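Protein translation factor SUI1 homolog (Pyrococcus horikoshii, PDB 5ZCY) probably acts as a translation initiation factor of the SUI1 family, the archaeal counterpart of eukaryotic eIF1, and probably binds mRNA. Local coordinates at residues 35-40 / 71-76. Residues are numbered along the deposited sequence; the frame is centred on the assembly and turned at random.
Sequences KVKTII and RIELQG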
ATOM      1  N   LYS A  35      -6.850   8.132 -15.031  1.00 10.54           N
ATOM      2  CA  LYS A  35      -6.483   8.020 -13.671  1.00 11.15           C
ATOM      3  C   LYS A  35      -5.627   6.829 -13.437  1.00 10.99           C
ATOM      4  O   LYS A  35      -5.499   5.934 -14.235  1.00 12.06           O
ATOM      5  CB  LYS A  35      -7.805   7.845 -12.856  1.00 11.18           C
ATOM      6  CG  LYS A  35      -8.949   8.929 -13.119  1.00 13.86           C
ATOM      7  CD  LYS A  35      -8.519  10.240 -12.562  1.00 17.16           C
ATOM      8  CE  LYS A  35      -8.675  11.436 -13.477  1.00 21.37           C
ATOM      9  NZ  LYS A  35      -8.185  12.650 -12.690  1.00 20.77           N
ATOM     10  N   VAL A  36      -5.047   6.802 -12.194  1.00  9.79           N
ATOM     11  CA  VAL A  36      -4.174   5.711 -11.787  1.00 12.55           C
ATOM     12  C   VAL A  36      -4.565   5.214 -10.415  1.00 10.88           C
ATOM     13  O   VAL A  36      -5.303   5.894  -9.701  1.00 10.36           O
ATOM     14  CB  VAL A  36      -2.692   5.967 -11.878  1.00 13.53           C
ATOM     15  CG1 VAL A  36      -2.283   6.403 -13.331  1.00 15.69           C
ATOM     16  CG2 VAL A  36      -2.250   6.996 -10.925  1.00 14.34           C
ATOM     17  N   LYS A  37      -4.029   4.074 -10.054  1.00 10.14           N
ATOM     18  CA  LYS A  37      -4.236   3.459  -8.747  1.00  9.67           C
ATOM     19  C   LYS A  37      -2.891   3.018  -8.194  1.00  8.96           C
ATOM     20  O   LYS A  37      -2.000   2.605  -8.930  1.00  9.63           O
ATOM     21  CB  LYS A  37      -5.214   2.367  -8.721  1.00 12.32           C
ATOM     22  CG  LYS A  37      -4.964   1.274  -9.648  1.00 14.83           C
ATOM     23  CD  LYS A  37      -6.186   0.305  -9.670  1.00 17.80           C
ATOM     24  CE  LYS A  37      -5.941  -0.951 -10.436  1.00 21.03           C
ATOM     25  NZ  LYS A  37      -7.238  -1.758 -10.413  1.00 21.43           N
ATOM     26  N   THR A  38      -2.771   3.071  -6.876  1.00  8.58           N
ATOM     27  CA  THR A  38      -1.587   2.630  -6.147  1.00  7.70           C
ATOM     28  C   THR A  38      -1.845   1.233  -5.584  1.00  9.17           C
ATOM     29  O   THR A  38      -2.891   1.053  -4.911  1.00 10.64           O
ATOM     30  CB  THR A  38      -1.250   3.554  -5.033  1.00  8.47           C
ATOM     31  OG1 THR A  38      -1.015   4.860  -5.506  1.00 10.23           O
ATOM     32  CG2 THR A  38      -0.032   3.152  -4.191  1.00 10.69           C
ATOM     33  N   ILE A  39      -0.956   0.286  -5.861  1.00  8.98           N
ATOM     34  CA  ILE A  39      -1.068  -1.061  -5.389  1.00  8.66           C
ATOM     35  C   ILE A  39      -0.013  -1.259  -4.340  1.00  9.47           C
ATOM     36  O   ILE A  39       1.143  -0.880  -4.488  1.00  9.89           O
ATOM     37  CB  ILE A  39      -0.810  -2.098  -6.518  1.00  9.48           C
ATOM     38  CG1 ILE A  39      -1.621  -1.778  -7.778  1.00 10.08           C
ATOM     39  CG2 ILE A  39      -0.941  -3.518  -6.023  1.00 10.48           C
ATOM     40  CD1 ILE A  39      -3.093  -1.754  -7.524  1.00 12.39           C
ATOM     41  N   ILE A  40      -0.477  -1.839  -3.200  1.00  8.83           N
ATOM     42  CA  ILE A  40       0.502  -2.267  -2.108  1.00  9.49           C
ATOM     43  C   ILE A  40       0.388  -3.811  -2.017  1.00  9.86           C
ATOM     44  O   ILE A  40      -0.710  -4.350  -1.698  1.00 10.59           O
ATOM     45  CB  ILE A  40       0.131  -1.630  -0.751  1.00  9.86           C
ATOM     46  CG1 ILE A  40       0.100  -0.124  -0.883  1.00 11.31           C
ATOM     47  CG2 ILE A  40       1.108  -2.083   0.291  1.00 10.83           C
ATOM     48  CD1 ILE A  40      -0.757   0.499   0.213  1.00 17.82           C
ATOM     49  N   ARG A  71      -3.874  -7.877  -1.993  1.00 14.12           N
ATOM     50  CA  ARG A  71      -3.286  -6.578  -2.284  1.00 13.96           C
ATOM     51  C   ARG A  71      -4.204  -5.466  -1.817  1.00 12.28           C
ATOM     52  O   ARG A  71      -5.384  -5.666  -1.684  1.00 14.22           O
ATOM     53  CB  ARG A  71      -3.119  -6.349  -3.773  1.00 14.89           C
ATOM     54  CG  ARG A  71      -2.501  -7.489  -4.571  1.00 18.67           C
ATOM     55  CD  ARG A  71      -2.158  -7.051  -5.990  1.00 18.31           C
ATOM     56  NE  ARG A  71      -3.214  -6.371  -6.741  1.00 19.30           N
ATOM     57  CZ  ARG A  71      -3.058  -5.841  -7.984  1.00 17.46           C
ATOM     58  NH1 ARG A  71      -1.874  -5.920  -8.583  1.00 20.78           N
ATOM     59  NH2 ARG A  71      -4.054  -5.224  -8.576  1.00 19.14           N
ATOM     60  N   ILE A  72      -3.652  -4.284  -1.507  1.00  9.74           N
ATOM     61  CA  ILE A  72      -4.453  -3.107  -1.278  1.00  9.96           C
ATOM     62  C   ILE A  72      -4.332  -2.235  -2.527  1.00  9.87           C
ATOM     63  O   ILE A  72      -3.247  -2.053  -3.061  1.00 10.65           O
ATOM     64  CB  ILE A  72      -3.947  -2.337  -0.074  1.00 10.25           C
ATOM     65  CG1 ILE A  72      -4.111  -3.236   1.222  1.00 10.46           C
ATOM     66  CG2 ILE A  72      -4.611  -0.972   0.095  1.00  9.37           C
ATOM     67  CD1 ILE A  72      -3.495  -2.698   2.463  1.00 11.87           C
ATOM     68  N   GLU A  73      -5.479  -1.730  -2.971  1.00  9.57           N
ATOM     69  CA  GLU A  73      -5.576  -0.804  -4.105  1.00  9.78           C
ATOM     70  C   GLU A  73      -6.120   0.488  -3.655  1.00 10.86           C
ATOM     71  O   GLU A  73      -7.175   0.536  -2.981  1.00 13.43           O
ATOM     72  CB  GLU A  73      -6.431  -1.394  -5.247  1.00 12.03           C
ATOM     73  CG  GLU A  73      -6.096  -2.774  -5.645  1.00 13.61           C
ATOM     74  CD  GLU A  73      -6.780  -3.203  -6.977  1.00 17.18           C
ATOM     75  OE1 GLU A  73      -7.465  -2.374  -7.586  1.00 20.84           O
ATOM     76  OE2 GLU A  73      -6.605  -4.419  -7.308  1.00 24.89           O
ATOM     77  N   LEU A  74      -5.457   1.581  -3.950  1.00  9.76           N
ATOM     78  CA  LEU A  74      -5.874   2.937  -3.595  1.00  9.50           C
ATOM     79  C   LEU A  74      -6.105   3.771  -4.828  1.00 10.93           C
ATOM     80  O   LEU A  74      -5.301   3.709  -5.785  1.00 10.34           O
ATOM     81  CB  LEU A  74      -4.859   3.684  -2.732  1.00  9.72           C
ATOM     82  CG  LEU A  74      -4.472   2.960  -1.448  1.00 11.39           C
ATOM     83  CD1 LEU A  74      -3.357   3.663  -0.748  1.00 13.53           C
ATOM     84  CD2 LEU A  74      -5.659   2.851  -0.507  1.00 13.68           C
ATOM     85  N   GLN A  75      -7.157   4.571  -4.856  1.00 10.10           N
ATOM     86  CA  GLN A  75      -7.390   5.515  -5.955  1.00 11.12           C
ATOM     87  C   GLN A  75      -6.336   6.624  -5.937  1.00 10.64           C
ATOM     88  O   GLN A  75      -6.134   7.229  -4.879  1.00 12.23           O
ATOM     89  CB  GLN A  75      -8.743   6.192  -5.694  1.00 13.02           C
ATOM     90  CG  GLN A  75      -9.080   7.403  -6.503  1.00 18.38           C
ATOM     91  CD  GLN A  75     -10.311   8.124  -6.049  1.00 18.85           C
ATOM     92  OE1 GLN A  75     -10.741   8.196  -4.858  1.00 18.57           O
ATOM     93  NE2 GLN A  75     -10.905   8.772  -7.015  1.00 23.09           N
ATOM     94  N   GLY A  76      -5.677   6.831  -7.034  1.00  9.56           N
ATOM     95  CA  GLY A  76      -4.637   7.828  -7.196  1.00  9.94           C
ATOM     96  C   GLY A  76      -3.267   7.338  -6.972  1.00 10.42           C
ATOM     97  O   GLY A  76      -3.128   6.178  -6.582  1.00 11.85           O
TER
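Two hydrogen bonds grip the hydroxyl of T38, a buried residue: OG1 donates to the carbonyl O of G76 at 2.7 Å, on a lone pair, and is also bonded to the backbone N of H78. Placed beside its own backbone N (chi1 -59°), this oxygen ties strand 36-40 to the chain just where strand 71-75 ends. G76 turns there with phi 94°, where a side chain would jam against the preceding carbonyl, while its N donates to V36 O. Between these ends the strands pair antiparallel: T38 N to L74 O and L74 N to T38 O are both 2.8 Å, and I40 and I72 likewise bond N to O in both directions.

The two faces differ in chemistry. On one, the CD1 of I40 lies 4.1 Å from I72 CG2 and reaches L74 CD1, an apolar surface covered by helix 50-61. On the other, the carboxylate of E73 bridges two cations: K37, extended alongside it, brings NZ to OE1 at 2.9 Å, and R71 NH2 meets OE2 at 3.0 Å, both from above the carboxylate plane. R71 NH1 also forms a salt bridge with E29. I39 lies alongside E73, its CD1 against E73 CG, and crosses R71 obliquely, its CG2 over one guanidinium face, offset toward the rim, 3.6 Å from R71 NH1. An alanine at E73 would remove both its salt bridges and would probably loosen K37 and R71, leaving their like charges less well screened.

This pairing of the sheet's middle strand with its neighbour 71-75 is thus amphipathic, greasy toward its helix and salt-bridged on the reverse, with E73 likely to be held ionised by its two cations.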